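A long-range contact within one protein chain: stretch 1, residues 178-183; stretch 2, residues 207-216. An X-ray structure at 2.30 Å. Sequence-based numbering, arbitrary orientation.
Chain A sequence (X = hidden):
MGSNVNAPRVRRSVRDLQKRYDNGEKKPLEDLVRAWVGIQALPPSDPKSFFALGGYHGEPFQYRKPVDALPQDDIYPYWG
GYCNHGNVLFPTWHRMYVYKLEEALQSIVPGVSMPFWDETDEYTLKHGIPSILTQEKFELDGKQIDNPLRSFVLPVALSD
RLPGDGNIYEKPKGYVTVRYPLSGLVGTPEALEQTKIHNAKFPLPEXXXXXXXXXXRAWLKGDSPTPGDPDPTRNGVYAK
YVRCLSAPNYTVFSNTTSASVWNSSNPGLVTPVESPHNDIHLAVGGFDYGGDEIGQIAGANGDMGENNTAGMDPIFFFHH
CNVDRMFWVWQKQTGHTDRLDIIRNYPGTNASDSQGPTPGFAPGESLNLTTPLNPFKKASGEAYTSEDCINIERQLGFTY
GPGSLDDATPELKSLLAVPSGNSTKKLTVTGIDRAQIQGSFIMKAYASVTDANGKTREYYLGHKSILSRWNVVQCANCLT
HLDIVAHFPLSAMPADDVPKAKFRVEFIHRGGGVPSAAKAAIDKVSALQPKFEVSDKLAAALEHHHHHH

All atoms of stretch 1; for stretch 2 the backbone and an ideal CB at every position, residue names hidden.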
ATOM      1  N   VAL A 178      -0.440 -29.932 -21.907  1.00 29.57           N
ATOM      2  CA  VAL A 178      -1.037 -31.248 -21.751  1.00 31.03           C
ATOM      3  C   VAL A 178      -2.543 -31.150 -21.530  1.00 30.47           C
ATOM      4  O   VAL A 178      -3.039 -30.196 -21.014  1.00 32.93           O
ATOM      5  CB  VAL A 178      -0.395 -32.028 -20.584  1.00 34.53           C
ATOM      6  CG1 VAL A 178       1.092 -32.183 -20.823  1.00 35.05           C
ATOM      7  CG2 VAL A 178      -0.658 -31.398 -19.217  1.00 34.68           C
ATOM      8  N   ARG A 179      -3.197 -32.240 -21.890  1.00 29.69           N
ATOM      9  CA  ARG A 179      -4.594 -32.498 -21.731  1.00 30.47           C
ATOM     10  C   ARG A 179      -4.759 -33.686 -20.786  1.00 32.17           C
ATOM     11  O   ARG A 179      -3.788 -34.395 -20.484  1.00 29.95           O
ATOM     12  CB  ARG A 179      -5.196 -32.829 -23.098  1.00 31.77           C
ATOM     13  CG  ARG A 179      -5.202 -31.647 -24.068  1.00 29.36           C
ATOM     14  CD  ARG A 179      -5.343 -32.086 -25.511  1.00 30.91           C
ATOM     15  NE  ARG A 179      -5.160 -30.950 -26.425  1.00 30.67           N
ATOM     16  CZ  ARG A 179      -5.005 -31.094 -27.722  1.00 30.13           C
ATOM     17  NH1 ARG A 179      -5.232 -32.280 -28.261  1.00 30.16           N
ATOM     18  NH2 ARG A 179      -4.604 -30.079 -28.476  1.00 29.27           N
ATOM     19  N   TYR A 180      -5.972 -33.845 -20.283  1.00 32.42           N
ATOM     20  CA  TYR A 180      -6.365 -35.040 -19.587  1.00 31.69           C
ATOM     21  C   TYR A 180      -5.803 -36.238 -20.356  1.00 32.61           C
ATOM     22  O   TYR A 180      -5.938 -36.267 -21.554  1.00 30.59           O
ATOM     23  CB  TYR A 180      -7.883 -35.075 -19.523  1.00 33.28           C
ATOM     24  CG  TYR A 180      -8.527 -36.294 -18.928  1.00 34.67           C
ATOM     25  CD1 TYR A 180      -8.811 -37.410 -19.709  1.00 38.09           C
ATOM     26  CD2 TYR A 180      -8.933 -36.306 -17.605  1.00 36.55           C
ATOM     27  CE1 TYR A 180      -9.410 -38.539 -19.170  1.00 34.20           C
ATOM     28  CE2 TYR A 180      -9.547 -37.418 -17.051  1.00 38.43           C
ATOM     29  CZ  TYR A 180      -9.797 -38.535 -17.842  1.00 38.71           C
ATOM     30  OH  TYR A 180     -10.476 -39.595 -17.316  1.00 41.34           O
ATOM     31  N   PRO A 181      -5.197 -37.209 -19.676  1.00 33.41           N
ATOM     32  CA  PRO A 181      -5.279 -37.369 -18.190  1.00 32.31           C
ATOM     33  C   PRO A 181      -4.008 -36.889 -17.486  1.00 29.71           C
ATOM     34  O   PRO A 181      -3.764 -37.253 -16.344  1.00 30.52           O
ATOM     35  CB  PRO A 181      -5.379 -38.889 -18.010  1.00 33.51           C
ATOM     36  CG  PRO A 181      -4.425 -39.369 -19.081  1.00 33.34           C
ATOM     37  CD  PRO A 181      -4.644 -38.437 -20.264  1.00 32.04           C
ATOM     38  N   LEU A 182      -3.235 -36.048 -18.155  1.00 33.14           N
ATOM     39  CA  LEU A 182      -1.940 -35.549 -17.620  1.00 33.94           C
ATOM     40  C   LEU A 182      -2.090 -34.217 -16.861  1.00 34.65           C
ATOM     41  O   LEU A 182      -3.070 -33.459 -17.023  1.00 29.93           O
ATOM     42  CB  LEU A 182      -0.958 -35.371 -18.781  1.00 35.28           C
ATOM     43  CG  LEU A 182      -0.606 -36.639 -19.560  1.00 33.84           C
ATOM     44  CD1 LEU A 182       0.544 -36.368 -20.538  1.00 34.21           C
ATOM     45  CD2 LEU A 182      -0.216 -37.746 -18.604  1.00 34.00           C
ATOM     46  N   SER A 183      -1.060 -33.951 -16.045  1.00 32.39           N
ATOM     47  CA  SER A 183      -0.903 -32.736 -15.301  1.00 31.10           C
ATOM     48  C   SER A 183       0.275 -31.914 -15.836  1.00 32.15           C
ATOM     49  O   SER A 183       1.361 -32.444 -16.188  1.00 29.24           O
ATOM     50  CB  SER A 183      -0.712 -33.058 -13.856  1.00 34.41           C
ATOM     51  OG  SER A 183      -0.707 -31.876 -13.076  1.00 34.92           O
ATOM     52  N   UNK A 207      -3.073 -44.819 -25.044  1.00 46.02           N
ATOM     53  CA  UNK A 207      -4.051 -45.113 -24.014  1.00 43.95           C
ATOM     54  C   UNK A 207      -4.639 -43.794 -23.468  1.00 41.86           C
ATOM     55  O   UNK A 207      -5.861 -43.683 -23.225  1.00 38.80           O
ATOM     56  CB  UNK A 207      -3.415 -45.936 -22.892  1.00 43.95           C
ATOM     57  N   UNK A 208      -3.759 -42.796 -23.317  1.00 37.97           N
ATOM     58  CA  UNK A 208      -4.106 -41.463 -22.855  1.00 36.30           C
ATOM     59  C   UNK A 208      -5.180 -40.865 -23.776  1.00 36.46           C
ATOM     60  O   UNK A 208      -6.199 -40.447 -23.288  1.00 32.76           O
ATOM     61  CB  UNK A 208      -2.866 -40.568 -22.809  1.00 36.30           C
ATOM     62  N   UNK A 209      -4.963 -40.891 -25.094  1.00 37.99           N
ATOM     63  CA  UNK A 209      -5.945 -40.439 -26.099  1.00 40.93           C
ATOM     64  C   UNK A 209      -7.267 -41.213 -26.001  1.00 42.35           C
ATOM     65  O   UNK A 209      -8.352 -40.639 -26.208  1.00 42.77           O
ATOM     66  CB  UNK A 209      -5.364 -40.593 -27.506  1.00 40.93           C
ATOM     67  N   UNK A 210      -7.194 -42.509 -25.732  1.00 42.50           N
ATOM     68  CA  UNK A 210      -8.444 -43.298 -25.522  1.00 47.16           C
ATOM     69  C   UNK A 210      -9.179 -42.781 -24.279  1.00 41.60           C
ATOM     70  O   UNK A 210     -10.402 -42.566 -24.327  1.00 42.62           O
ATOM     71  CB  UNK A 210      -8.133 -44.788 -25.366  1.00 47.16           C
ATOM     72  N   UNK A 211      -8.440 -42.592 -23.185  1.00 37.18           N
ATOM     73  CA  UNK A 211      -9.045 -42.092 -21.965  1.00 37.48           C
ATOM     74  C   UNK A 211      -9.686 -40.716 -22.210  1.00 33.82           C
ATOM     75  O   UNK A 211     -10.809 -40.433 -21.711  1.00 34.14           O
ATOM     76  CB  UNK A 211      -8.001 -42.011 -20.850  1.00 37.48           C
ATOM     77  N   UNK A 212      -8.994 -39.858 -22.959  1.00 30.65           N
ATOM     78  CA  UNK A 212      -9.502 -38.514 -23.173  1.00 32.06           C
ATOM     79  C   UNK A 212     -10.780 -38.633 -24.014  1.00 32.34           C
ATOM     80  O   UNK A 212     -11.783 -38.003 -23.721  1.00 33.83           O
ATOM     81  CB  UNK A 212      -8.459 -37.625 -23.854  1.00 32.06           C
ATOM     82  N   UNK A 213     -10.768 -39.479 -25.024  1.00 33.38           N
ATOM     83  CA  UNK A 213     -11.901 -39.499 -25.952  1.00 36.50           C
ATOM     84  C   UNK A 213     -13.124 -40.012 -25.202  1.00 36.85           C
ATOM     85  O   UNK A 213     -14.264 -39.523 -25.340  1.00 41.44           O
ATOM     86  CB  UNK A 213     -11.605 -40.367 -27.177  1.00 36.50           C
ATOM     87  N   UNK A 214     -12.841 -40.934 -24.318  1.00 36.33           N
ATOM     88  CA  UNK A 214     -13.895 -41.571 -23.564  1.00 33.93           C
ATOM     89  C   UNK A 214     -14.488 -40.594 -22.523  1.00 32.38           C
ATOM     90  O   UNK A 214     -15.714 -40.537 -22.322  1.00 34.54           O
ATOM     91  CB  UNK A 214     -13.361 -42.832 -22.882  1.00 33.93           C
ATOM     92  N   UNK A 215     -13.624 -39.815 -21.860  1.00 29.79           N
ATOM     93  CA  UNK A 215     -14.058 -38.716 -20.960  1.00 28.86           C
ATOM     94  C   UNK A 215     -14.886 -37.712 -21.765  1.00 29.85           C
ATOM     95  O   UNK A 215     -15.971 -37.344 -21.338  1.00 30.17           O
ATOM     96  CB  UNK A 215     -12.858 -38.022 -20.313  1.00 28.86           C
ATOM     97  N   UNK A 216     -14.455 -37.349 -22.966  1.00 30.64           N
ATOM     98  CA  UNK A 216     -15.225 -36.359 -23.682  1.00 34.35           C
ATOM     99  C   UNK A 216     -16.599 -36.953 -24.000  1.00 38.06           C
ATOM    100  O   UNK A 216     -17.617 -36.235 -23.903  1.00 31.49           O
ATOM    101  CB  UNK A 216     -14.501 -35.914 -24.954  1.00 34.35           C
TER

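Stretch 2 is helical at every position, with phi/psi near -60/-45, so proline or glycine would be a poor first guess throughout. Stretch 1 is a loop that brings a tyrosine ring, a proline reached through a cis peptide bond, and two flanking aliphatic surfaces to one side of the helix.

Position 207 has no atom of stretch 1 within 5.5 Å of its ideal CB, so the contact hardly constrains it; a helix-tolerant polar or charged residue would serve. It is Lys207, which makes no contact here.

At 208 the CB points sideways, 3.8 Å from Pro181 CD. Pro181 and Leu182 offer carbon, but no free donor lies near, so a small or medium residue, aliphatic or polar, could pack there. The residue is Asn208, at chi1 m. Its OD1 lies 3.5 Å from Pro181 CG and its ND2 4.0 Å from Leu182 CD2, packing contacts without a hydrogen bond across the interface; ND2 finds its partner elsewhere in the structure.

Positions 209 and 210 leave the choice open: the first directs its CB away, the second is out of reach. They are Thr209 and Glu210.

Position 211 points toward the loop, its ideal CB 4.1 Å from Tyr180 CE1 and 4.8 Å from Pro181 CG. Between ring and proline, leucine, isoleucine or methionine would all be sensible. Leu211 takes the place: its CB packs 4.1 Å from Tyr180 CE1, and its CD1 reaches to 4.3 Å from Pro181 CG. Its backbone counts too, since Leu211 O lies 3.5 Å from Tyr180 CE1, near the plane of the ring at its edge.

At 212, opposite Tyr180 in the CA register, the CB points sideways yet sits 3.7 Å from Tyr180 O. That carbonyl might invite a donor, but the nearby ring and the CB of Arg179 favour an aliphatic chain. Leu212 has its CB 4.2 Å from Tyr180 CD1 and extends CD2 to 4.2 Å from Arg179 CB, covering the aliphatic base of the arginine while the guanidinium is bonded elsewhere.

Position 213 points away and 214 sideways without contact; polar residues are natural options. They are Asn213 and Ser214.

Position 215 points toward the ring, its ideal CB 3.7 Å from Tyr180 CE1. A flat or modest side chain, such as leucine, glutamine or asparagine, could lie against the tyrosine. Asn215 does so, with its CB 3.7 Å from Tyr180 CE1 and its CG over one ring face.

Position 216 is out of reach and unconstrained here; it is Val216.

Stretch 2, residues 207-216: KNTELLNSNV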
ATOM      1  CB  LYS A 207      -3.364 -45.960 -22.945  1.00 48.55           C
ATOM      2  CG  LYS A 207      -4.093 -46.069 -21.616  1.00 55.71           C
ATOM      3  CD  LYS A 207      -5.430 -46.778 -21.690  1.00 55.71           C
ATOM      4  CE  LYS A 207      -5.709 -47.536 -20.410  1.00 62.42           C
ATOM      5  NZ  LYS A 207      -7.142 -47.878 -20.294  1.00 65.70           N
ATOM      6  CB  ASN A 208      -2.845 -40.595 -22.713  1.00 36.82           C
ATOM      7  CG  ASN A 208      -1.986 -41.027 -21.541  1.00 37.17           C
ATOM      8  OD1 ASN A 208      -2.423 -41.813 -20.698  1.00 40.68           O
ATOM      9  ND2 ASN A 208      -0.770 -40.516 -21.461  1.00 38.82           N
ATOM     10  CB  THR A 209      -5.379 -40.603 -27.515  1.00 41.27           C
ATOM     11  OG1 THR A 209      -4.262 -39.741 -27.619  1.00 38.17           O
ATOM     12  CG2 THR A 209      -6.353 -40.276 -28.626  1.00 39.69           C
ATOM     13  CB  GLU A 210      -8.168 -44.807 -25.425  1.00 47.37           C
ATOM     14  CG  GLU A 210      -7.742 -45.413 -26.762  1.00 54.98           C
ATOM     15  CD  GLU A 210      -7.214 -46.842 -26.717  1.00 61.54           C
ATOM     16  OE1 GLU A 210      -7.525 -47.565 -25.756  1.00 57.00           O
ATOM     17  OE2 GLU A 210      -6.480 -47.221 -27.651  1.00 67.87           O
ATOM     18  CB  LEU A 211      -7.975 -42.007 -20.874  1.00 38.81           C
ATOM     19  CG  LEU A 211      -7.560 -43.343 -20.250  1.00 41.78           C
ATOM     20  CD1 LEU A 211      -6.386 -43.143 -19.301  1.00 42.20           C
ATOM     21  CD2 LEU A 211      -8.718 -43.997 -19.507  1.00 37.25           C
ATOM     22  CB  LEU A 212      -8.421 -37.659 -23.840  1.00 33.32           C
ATOM     23  CG  LEU A 212      -8.877 -36.327 -24.445  1.00 32.37           C
ATOM     24  CD1 LEU A 212      -9.538 -35.445 -23.402  1.00 38.48           C
ATOM     25  CD2 LEU A 212      -7.722 -35.594 -25.057  1.00 30.48           C
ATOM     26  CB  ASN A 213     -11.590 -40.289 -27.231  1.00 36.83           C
ATOM     27  CG  ASN A 213     -10.791 -39.451 -28.200  1.00 37.55           C
ATOM     28  OD1 ASN A 213     -10.881 -38.217 -28.154  1.00 35.21           O
ATOM     29  ND2 ASN A 213      -9.996 -40.097 -29.043  1.00 32.65           N
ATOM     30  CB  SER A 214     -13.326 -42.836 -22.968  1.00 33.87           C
ATOM     31  OG  SER A 214     -14.044 -43.169 -21.825  1.00 38.59           O
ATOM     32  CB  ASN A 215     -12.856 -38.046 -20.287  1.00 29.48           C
ATOM     33  CG  ASN A 215     -13.172 -37.114 -19.138  1.00 29.37           C
ATOM     34  OD1 ASN A 215     -12.634 -36.000 -19.057  1.00 33.77           O
ATOM     35  ND2 ASN A 215     -14.008 -37.550 -18.231  1.00 25.15           N
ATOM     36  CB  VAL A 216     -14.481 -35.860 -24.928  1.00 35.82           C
ATOM     37  CG1 VAL A 216     -15.398 -35.122 -25.888  1.00 38.90           C
ATOM     38  CG2 VAL A 216     -13.314 -34.968 -24.521  1.00 36.54           C
TER
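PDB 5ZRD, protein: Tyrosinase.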